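Local atomic coordinates of alkylhalidase CmlS (Streptomyces venezuelae, PDB entry 3I3L), a protein that is a flavin-dependent halogenase of chloramphenicol biosynthesis that carries FAD joined to the protein through a covalent flavin-aspartate bond. Residues Ser24-Ala38 with Glu176-Ile190. Sequence-based numbering, arbitrary orientation.
Sequences SKVAIIGGGPAGSVA and ESDFVIDAGGSGGPI. With FAD (flavin-adenine dinucleotide), chain B.
Strands 25-29 and 179-182 pair in parallel at the centre of the FAD-binding sheet, Val26 to Ile29 bridging Phe179 to Asp182. Where the pair begins, Asp178 OD2 takes the amide of Lys25 (N to OD2 2.8 Å) on its anti side, while Lys25 O accepts from both Asp178 N and Phe179 N. Phe179 O is likewise gripped twice, by Ala27 N and Ser177 OG from opposite faces of its plane. Ile28 and Ile181 lie side by side, and helix 33-44 lies over this face: Ala38 CB meets Ile181 CD1 at 3.8 Å and, farther along, Ala34 CB meets Ala183 CB at 3.6 Å. On the other face, Ile29 CD1 packs on Val180 CG2 (3.7 Å), while CG2 reaches the adenine. With CG anti to the backbone N (chi1 -173°), the Asp182 carboxylate ties Gly184 N to OD1 in an Asx turn and Ile190 N to OD2. An alanine here would remove both acceptors and is likely to let the glycine-rich loop drift away from Ile190. A water joins Gly35 N, Ala183 O and FAD O2P, which also accepts from Ala34 N (2.9 Å). Parallel strands, a glycine-rich turn and a helix start meeting phosphate characterise the Rossmann-type dinucleotide-binding fold; Gly30, Gly32 and Gly35 fit its GxGxxG pattern.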
ATOM      1  N   SER A  24       7.607  13.560 -24.099  1.00 29.05           N
ATOM      2  CA  SER A  24       8.439  14.358 -23.212  1.00 27.94           C
ATOM      3  C   SER A  24       9.781  13.721 -22.958  1.00 25.98           C
ATOM      4  O   SER A  24       9.944  12.521 -22.979  1.00 25.17           O
ATOM      5  CB  SER A  24       7.745  14.559 -21.850  1.00 27.89           C
ATOM      6  OG  SER A  24       6.614  15.425 -21.977  1.00 29.17           O
ATOM      7  N   LYS A  25      10.763  14.580 -22.727  1.00 28.02           N
ATOM      8  CA  LYS A  25      12.004  14.153 -22.106  1.00 28.38           C
ATOM      9  C   LYS A  25      11.844  14.163 -20.576  1.00 28.54           C
ATOM     10  O   LYS A  25      11.501  15.214 -19.979  1.00 28.95           O
ATOM     11  CB  LYS A  25      13.111  15.126 -22.493  1.00 30.47           C
ATOM     12  CG  LYS A  25      14.510  14.608 -22.219  1.00 34.52           C
ATOM     13  CD  LYS A  25      15.533  15.443 -23.014  1.00 43.09           C
ATOM     14  CE  LYS A  25      16.938  14.840 -22.936  1.00 49.68           C
ATOM     15  NZ  LYS A  25      16.993  13.460 -23.622  1.00 54.27           N
ATOM     16  N   VAL A  26      12.146  13.041 -19.930  1.00 27.53           N
ATOM     17  CA  VAL A  26      11.905  12.942 -18.495  1.00 26.66           C
ATOM     18  C   VAL A  26      13.106  12.452 -17.750  1.00 25.37           C
ATOM     19  O   VAL A  26      13.600  11.369 -18.050  1.00 25.95           O
ATOM     20  CB  VAL A  26      10.728  11.956 -18.169  1.00 27.67           C
ATOM     21  CG1 VAL A  26      10.441  12.002 -16.686  1.00 24.04           C
ATOM     22  CG2 VAL A  26       9.491  12.308 -18.979  1.00 24.60           C
ATOM     23  N   ALA A  27      13.567  13.235 -16.778  1.00 22.37           N
ATOM     24  CA  ALA A  27      14.610  12.818 -15.867  1.00 24.46           C
ATOM     25  C   ALA A  27      13.981  12.110 -14.652  1.00 26.28           C
ATOM     26  O   ALA A  27      12.925  12.533 -14.139  1.00 24.40           O
ATOM     27  CB  ALA A  27      15.394  14.015 -15.337  1.00 25.06           C
ATOM     28  N   ILE A  28      14.629  11.021 -14.225  1.00 25.45           N
ATOM     29  CA  ILE A  28      14.166  10.283 -13.106  1.00 26.06           C
ATOM     30  C   ILE A  28      15.264  10.157 -12.115  1.00 25.90           C
ATOM     31  O   ILE A  28      16.308   9.579 -12.404  1.00 26.76           O
ATOM     32  CB  ILE A  28      13.656   8.883 -13.488  1.00 24.99           C
ATOM     33  CG1 ILE A  28      12.366   8.979 -14.310  1.00 23.49           C
ATOM     34  CG2 ILE A  28      13.293   8.085 -12.180  1.00 23.24           C
ATOM     35  CD1 ILE A  28      11.939   7.479 -14.803  1.00 19.14           C
ATOM     36  N   ILE A  29      15.036  10.679 -10.924  1.00 26.63           N
ATOM     37  CA  ILE A  29      16.024  10.563  -9.827  1.00 23.94           C
ATOM     38  C   ILE A  29      15.786   9.298  -9.018  1.00 25.27           C
ATOM     39  O   ILE A  29      14.755   9.191  -8.347  1.00 24.25           O
ATOM     40  CB  ILE A  29      15.855  11.774  -8.839  1.00 24.29           C
ATOM     41  CG1 ILE A  29      16.007  13.101  -9.573  1.00 23.27           C
ATOM     42  CG2 ILE A  29      16.824  11.722  -7.677  1.00 23.74           C
ATOM     43  CD1 ILE A  29      15.280  14.297  -8.866  1.00 20.60           C
ATOM     44  N   GLY A  30      16.757   8.369  -9.025  1.00 25.92           N
ATOM     45  CA  GLY A  30      16.674   7.131  -8.290  1.00 24.68           C
ATOM     46  C   GLY A  30      16.343   5.931  -9.160  1.00 26.14           C
ATOM     47  O   GLY A  30      15.456   5.975  -9.978  1.00 24.74           O
ATOM     48  N   GLY A  31      17.078   4.834  -8.985  1.00 27.33           N
ATOM     49  CA  GLY A  31      16.778   3.614  -9.738  1.00 26.40           C
ATOM     50  C   GLY A  31      16.283   2.454  -8.886  1.00 28.65           C
ATOM     51  O   GLY A  31      16.509   1.290  -9.244  1.00 29.85           O
ATOM     52  N   GLY A  32      15.637   2.746  -7.739  1.00 27.59           N
ATOM     53  CA  GLY A  32      14.971   1.678  -6.962  1.00 25.72           C
ATOM     54  C   GLY A  32      13.677   1.331  -7.706  1.00 25.72           C
ATOM     55  O   GLY A  32      13.497   1.792  -8.815  1.00 24.64           O
ATOM     56  N   PRO A  33      12.767   0.552  -7.084  1.00 24.54           N
ATOM     57  CA  PRO A  33      11.506   0.159  -7.688  1.00 24.08           C
ATOM     58  C   PRO A  33      10.697   1.361  -8.224  1.00 23.21           C
ATOM     59  O   PRO A  33      10.183   1.254  -9.353  1.00 22.11           O
ATOM     60  CB  PRO A  33      10.744  -0.552  -6.533  1.00 23.56           C
ATOM     61  CG  PRO A  33      11.838  -1.069  -5.686  1.00 26.40           C
ATOM     62  CD  PRO A  33      12.985  -0.078  -5.774  1.00 25.04           C
ATOM     63  N   ALA A  34      10.571   2.477  -7.466  1.00 20.23           N
ATOM     64  CA  ALA A  34       9.811   3.637  -8.013  1.00 20.98           C
ATOM     65  C   ALA A  34      10.444   4.115  -9.314  1.00 22.50           C
ATOM     66  O   ALA A  34       9.734   4.327 -10.309  1.00 22.14           O
ATOM     67  CB  ALA A  34       9.654   4.804  -7.043  1.00 19.02           C
ATOM     68  N   GLY A  35      11.766   4.294  -9.312  1.00 22.47           N
ATOM     69  CA  GLY A  35      12.464   4.769 -10.527  1.00 23.61           C
ATOM     70  C   GLY A  35      12.375   3.846 -11.746  1.00 24.47           C
ATOM     71  O   GLY A  35      12.031   4.270 -12.848  1.00 25.26           O
ATOM     72  N   SER A  36      12.689   2.571 -11.552  1.00 24.65           N
ATOM     73  CA  SER A  36      12.642   1.595 -12.628  1.00 26.42           C
ATOM     74  C   SER A  36      11.260   1.431 -13.230  1.00 23.91           C
ATOM     75  O   SER A  36      11.113   1.390 -14.444  1.00 24.88           O
ATOM     76  CB  SER A  36      13.068   0.223 -12.074  1.00 26.33           C
ATOM     77  OG  SER A  36      14.475   0.270 -11.982  1.00 40.85           O
ATOM     78  N   VAL A  37      10.252   1.254 -12.371  1.00 22.45           N
ATOM     79  CA  VAL A  37       8.887   1.104 -12.843  1.00 22.63           C
ATOM     80  C   VAL A  37       8.438   2.344 -13.525  1.00 23.46           C
ATOM     81  O   VAL A  37       7.705   2.248 -14.518  1.00 24.23           O
ATOM     82  CB  VAL A  37       7.887   0.716 -11.688  1.00 19.72           C
ATOM     83  CG1 VAL A  37       6.459   0.678 -12.175  1.00 17.29           C
ATOM     84  CG2 VAL A  37       8.282  -0.613 -11.129  1.00 22.57           C
ATOM     85  N   ALA A  38       8.787   3.513 -12.970  1.00 22.96           N
ATOM     86  CA  ALA A  38       8.399   4.780 -13.650  1.00 25.03           C
ATOM     87  C   ALA A  38       9.027   4.841 -15.091  1.00 25.66           C
ATOM     88  O   ALA A  38       8.349   5.171 -16.049  1.00 25.04           O
ATOM     89  CB  ALA A  38       8.847   5.948 -12.889  1.00 22.13           C
ATOM     90  N   GLU A 176      18.812  19.365 -18.738  1.00 32.34           N
ATOM     91  CA  GLU A 176      17.448  19.871 -18.742  1.00 31.76           C
ATOM     92  C   GLU A 176      16.483  18.812 -19.222  1.00 33.13           C
ATOM     93  O   GLU A 176      16.873  17.901 -19.950  1.00 35.68           O
ATOM     94  CB  GLU A 176      17.284  21.167 -19.565  1.00 33.55           C
ATOM     95  CG  GLU A 176      17.328  21.009 -21.084  1.00 32.85           C
ATOM     96  CD  GLU A 176      17.055  22.278 -21.836  1.00 35.38           C
ATOM     97  OE1 GLU A 176      17.876  22.567 -22.735  1.00 39.53           O
ATOM     98  OE2 GLU A 176      16.014  22.972 -21.604  1.00 34.88           O
ATOM     99  N   SER A 177      15.223  18.923 -18.786  1.00 31.34           N
ATOM    100  CA  SER A 177      14.175  18.005 -19.227  1.00 30.79           C
ATOM    101  C   SER A 177      12.813  18.670 -19.095  1.00 28.94           C
ATOM    102  O   SER A 177      12.695  19.747 -18.478  1.00 30.28           O
ATOM    103  CB  SER A 177      14.281  16.692 -18.428  1.00 30.65           C
ATOM    104  OG  SER A 177      13.954  16.923 -17.032  1.00 34.15           O
ATOM    105  N   ASP A 178      11.794  18.089 -19.727  1.00 27.98           N
ATOM    106  CA  ASP A 178      10.449  18.577 -19.638  1.00 27.37           C
ATOM    107  C   ASP A 178       9.800  18.267 -18.257  1.00 27.91           C
ATOM    108  O   ASP A 178       9.047  19.115 -17.705  1.00 25.66           O
ATOM    109  CB  ASP A 178       9.588  17.929 -20.702  1.00 29.14           C
ATOM    110  CG  ASP A 178      10.070  18.265 -22.116  1.00 29.10           C
ATOM    111  OD1 ASP A 178      10.287  19.463 -22.341  1.00 31.37           O
ATOM    112  OD2 ASP A 178      10.212  17.328 -22.949  1.00 29.36           O
ATOM    113  N   PHE A 179      10.053  17.052 -17.761  1.00 24.76           N
ATOM    114  CA  PHE A 179       9.543  16.651 -16.443  1.00 26.51           C
ATOM    115  C   PHE A 179      10.625  16.007 -15.631  1.00 26.97           C
ATOM    116  O   PHE A 179      11.674  15.554 -16.198  1.00 29.04           O
ATOM    117  CB  PHE A 179       8.340  15.719 -16.543  1.00 23.42           C
ATOM    118  CG  PHE A 179       7.126  16.371 -17.069  1.00 26.98           C
ATOM    119  CD1 PHE A 179       6.198  16.932 -16.220  1.00 24.41           C
ATOM    120  CD2 PHE A 179       6.863  16.375 -18.437  1.00 27.17           C
ATOM    121  CE1 PHE A 179       5.035  17.545 -16.706  1.00 27.28           C
ATOM    122  CE2 PHE A 179       5.686  17.015 -18.953  1.00 25.25           C
ATOM    123  CZ  PHE A 179       4.772  17.566 -18.093  1.00 29.75           C
ATOM    124  N   VAL A 180      10.423  16.016 -14.302  1.00 25.93           N
ATOM    125  CA  VAL A 180      11.251  15.253 -13.416  1.00 24.87           C
ATOM    126  C   VAL A 180      10.406  14.394 -12.494  1.00 24.38           C
ATOM    127  O   VAL A 180       9.359  14.829 -12.028  1.00 24.87           O
ATOM    128  CB  VAL A 180      12.219  16.154 -12.595  1.00 24.12           C
ATOM    129  CG1 VAL A 180      11.470  17.187 -11.738  1.00 20.84           C
ATOM    130  CG2 VAL A 180      13.154  15.258 -11.725  1.00 20.04           C
ATOM    131  N   ILE A 181      10.840  13.158 -12.257  1.00 26.29           N
ATOM    132  CA  ILE A 181      10.228  12.336 -11.226  1.00 24.46           C
ATOM    133  C   ILE A 181      11.258  12.174 -10.105  1.00 23.94           C
ATOM    134  O   ILE A 181      12.370  11.650 -10.346  1.00 25.09           O
ATOM    135  CB  ILE A 181       9.822  10.926 -11.735  1.00 24.84           C
ATOM    136  CG1 ILE A 181       8.569  11.009 -12.620  1.00 25.19           C
ATOM    137  CG2 ILE A 181       9.591   9.949 -10.514  1.00 20.11           C
ATOM    138  CD1 ILE A 181       8.325   9.733 -13.335  1.00 21.97           C
ATOM    139  N   ASP A 182      10.897  12.574  -8.891  1.00 23.05           N
ATOM    140  CA  ASP A 182      11.762  12.204  -7.737  1.00 23.20           C
ATOM    141  C   ASP A 182      11.365  10.818  -7.218  1.00 22.01           C
ATOM    142  O   ASP A 182      10.302  10.640  -6.633  1.00 20.54           O
ATOM    143  CB  ASP A 182      11.691  13.229  -6.621  1.00 23.00           C
ATOM    144  CG  ASP A 182      12.701  12.966  -5.494  1.00 27.45           C
ATOM    145  OD1 ASP A 182      13.403  11.909  -5.517  1.00 23.89           O
ATOM    146  OD2 ASP A 182      12.756  13.817  -4.556  1.00 23.13           O
ATOM    147  N   ALA A 183      12.224   9.830  -7.463  1.00 22.05           N
ATOM    148  CA  ALA A 183      11.997   8.491  -6.946  1.00 21.69           C
ATOM    149  C   ALA A 183      13.223   8.167  -6.123  1.00 22.62           C
ATOM    150  O   ALA A 183      13.707   7.026  -6.117  1.00 22.94           O
ATOM    151  CB  ALA A 183      11.833   7.520  -8.103  1.00 21.02           C
ATOM    152  N   GLY A 184      13.754   9.204  -5.480  1.00 22.99           N
ATOM    153  CA  GLY A 184      14.984   9.088  -4.734  1.00 24.92           C
ATOM    154  C   GLY A 184      14.839   8.501  -3.336  1.00 26.37           C
ATOM    155  O   GLY A 184      15.804   8.542  -2.529  1.00 24.48           O
ATOM    156  N   GLY A 185      13.658   7.954  -3.004  1.00 25.71           N
ATOM    157  CA  GLY A 185      13.522   7.354  -1.661  1.00 24.25           C
ATOM    158  C   GLY A 185      13.427   8.378  -0.561  1.00 24.10           C
ATOM    159  O   GLY A 185      13.228   9.550  -0.826  1.00 24.73           O
ATOM    160  N   SER A 186      13.484   7.942   0.693  1.00 24.95           N
ATOM    161  CA  SER A 186      13.388   8.926   1.819  1.00 28.06           C
ATOM    162  C   SER A 186      14.359  10.107   1.685  1.00 27.37           C
ATOM    163  O   SER A 186      14.034  11.210   2.087  1.00 29.39           O
ATOM    164  CB  SER A 186      13.626   8.233   3.179  1.00 27.61           C
ATOM    165  OG  SER A 186      12.499   7.365   3.469  1.00 38.00           O
ATOM    166  N   GLY A 187      15.531   9.875   1.112  1.00 29.02           N
ATOM    167  CA  GLY A 187      16.478  10.949   0.883  1.00 31.04           C
ATOM    168  C   GLY A 187      16.356  11.674  -0.458  1.00 34.10           C
ATOM    169  O   GLY A 187      17.298  12.386  -0.852  1.00 33.38           O
ATOM    170  N   GLY A 188      15.206  11.537  -1.142  1.00 32.93           N
ATOM    171  CA  GLY A 188      15.010  12.238  -2.403  1.00 34.01           C
ATOM    172  C   GLY A 188      15.108  13.763  -2.216  1.00 33.87           C
ATOM    173  O   GLY A 188      14.670  14.301  -1.198  1.00 36.26           O
ATOM    174  N   PRO A 189      15.652  14.466  -3.204  1.00 33.25           N
ATOM    175  CA  PRO A 189      15.952  15.912  -2.966  1.00 34.60           C
ATOM    176  C   PRO A 189      14.754  16.854  -3.039  1.00 34.72           C
ATOM    177  O   PRO A 189      14.790  17.906  -2.421  1.00 35.97           O
ATOM    178  CB  PRO A 189      16.979  16.267  -4.054  1.00 32.60           C
ATOM    179  CG  PRO A 189      16.636  15.280  -5.185  1.00 35.43           C
ATOM    180  CD  PRO A 189      16.145  13.977  -4.501  1.00 30.34           C
ATOM    181  N   ILE A 190      13.689  16.495  -3.752  1.00 34.20           N
ATOM    182  CA  ILE A 190      12.625  17.463  -3.966  1.00 31.88           C
ATOM    183  C   ILE A 190      11.811  17.770  -2.722  1.00 34.48           C
ATOM    184  O   ILE A 190      11.597  18.959  -2.377  1.00 33.85           O
ATOM    185  CB  ILE A 190      11.731  17.119  -5.202  1.00 31.90           C
ATOM    186  CG1 ILE A 190      12.598  16.951  -6.463  1.00 28.86           C
ATOM    187  CG2 ILE A 190      10.607  18.183  -5.370  1.00 31.77           C
ATOM    188  CD1 ILE A 190      11.844  17.008  -7.761  1.00 26.50           C
TER
HETATM  189  PA  FAD B 600      14.272   3.220  -2.551  1.00 22.91           P
HETATM  190  O1A FAD B 600      14.931   3.846  -1.344  1.00 23.40           O
HETATM  191  O2A FAD B 600      14.098   1.742  -2.523  1.00 26.26           O
HETATM  192  O5B FAD B 600      15.139   3.641  -3.869  1.00 28.34           O
HETATM  193  C5B FAD B 600      15.582   4.973  -4.039  1.00 26.26           C
HETATM  194  C4B FAD B 600      16.926   5.036  -4.800  1.00 24.76           C
HETATM  195  O4B FAD B 600      17.238   6.433  -5.013  1.00 25.06           O
HETATM  196  C3B FAD B 600      18.076   4.450  -4.017  1.00 27.75           C
HETATM  197  O3B FAD B 600      18.646   3.398  -4.735  1.00 28.16           O
HETATM  198  C2B FAD B 600      19.080   5.603  -3.867  1.00 29.50           C
HETATM  199  O2B FAD B 600      20.381   5.177  -4.125  1.00 32.68           O
HETATM  200  C1B FAD B 600      18.631   6.612  -4.912  1.00 25.25           C
HETATM  201  N9A FAD B 600      18.874   8.018  -4.649  1.00 28.90           N
HETATM  202  C8A FAD B 600      18.637   8.701  -3.493  1.00 29.05           C
HETATM  203  N7A FAD B 600      18.968   9.997  -3.681  1.00 29.98           N
HETATM  204  C5A FAD B 600      19.496  10.141  -4.919  1.00 28.89           C
HETATM  205  C6A FAD B 600      20.000  11.239  -5.593  1.00 28.67           C
HETATM  206  N6A FAD B 600      20.026  12.433  -5.029  1.00 26.64           N
HETATM  207  N1A FAD B 600      20.418  11.061  -6.884  1.00 31.62           N
HETATM  208  C2A FAD B 600      20.386   9.832  -7.495  1.00 24.68           C
HETATM  209  N3A FAD B 600      19.875   8.766  -6.820  1.00 27.36           N
HETATM  210  C4A FAD B 600      19.433   8.912  -5.551  1.00 28.32           C
HETATM  211  N1  FAD B 600       8.449  -2.445   1.735  1.00 24.52           N
HETATM  212  C2  FAD B 600       7.809  -3.586   1.279  1.00 25.22           C
HETATM  213  O2  FAD B 600       7.192  -3.507   0.226  1.00 28.21           O
HETATM  214  N3  FAD B 600       7.843  -4.755   1.991  1.00 23.49           N
HETATM  215  C4  FAD B 600       8.518  -4.831   3.181  1.00 26.99           C
HETATM  216  O4  FAD B 600       8.551  -5.937   3.809  1.00 30.83           O
HETATM  217  C4X FAD B 600       9.139  -3.679   3.666  1.00 26.78           C
HETATM  218  N5  FAD B 600       9.837  -3.724   4.842  1.00 26.06           N
HETATM  219  C5X FAD B 600      10.534  -2.612   5.258  1.00 24.75           C
HETATM  220  C6  FAD B 600      11.242  -2.644   6.468  1.00 24.65           C
HETATM  221  C7  FAD B 600      11.870  -1.507   6.917  1.00 28.65           C
HETATM  222  C7M FAD B 600      12.658  -1.513   8.205  1.00 30.27           C
HETATM  223  C8  FAD B 600      11.829  -0.366   6.122  1.00 31.68           C
HETATM  224  C8M FAD B 600      12.573   0.848   6.515  1.00 29.10           C
HETATM  225  C9  FAD B 600      11.092  -0.303   4.935  1.00 27.49           C
HETATM  226  C9A FAD B 600      10.452  -1.461   4.522  1.00 24.94           C
HETATM  227  N10 FAD B 600       9.788  -1.405   3.330  1.00 22.58           N
HETATM  228  C10 FAD B 600       9.094  -2.481   2.921  1.00 23.96           C
HETATM  229  C1' FAD B 600       9.674  -0.058   2.701  1.00 21.76           C
HETATM  230  C2' FAD B 600      10.230  -0.094   1.298  1.00 22.77           C
HETATM  231  O2' FAD B 600      11.479  -0.656   1.353  1.00 26.99           O
HETATM  232  C3' FAD B 600      10.261   1.228   0.579  1.00 24.44           C
HETATM  233  O3' FAD B 600       8.949   1.738   0.485  1.00 22.10           O
HETATM  234  C4' FAD B 600      10.809   1.056  -0.877  1.00 23.57           C
HETATM  235  O4' FAD B 600      12.170   0.722  -0.884  1.00 21.84           O
HETATM  236  C5' FAD B 600      10.677   2.373  -1.630  1.00 19.55           C
HETATM  237  O5' FAD B 600      11.092   2.220  -2.957  1.00 23.74           O
HETATM  238  P   FAD B 600      11.631   3.530  -3.654  1.00 21.58           P
HETATM  239  O1P FAD B 600      10.682   4.675  -3.375  1.00 20.89           O
HETATM  240  O2P FAD B 600      11.996   3.221  -5.102  1.00 28.18           O
HETATM  241  O3P FAD B 600      12.921   3.988  -2.792  1.00 20.22           O
HETATM  242  O   HOH W   1      13.525   4.421  -6.978  1.00 26.22           O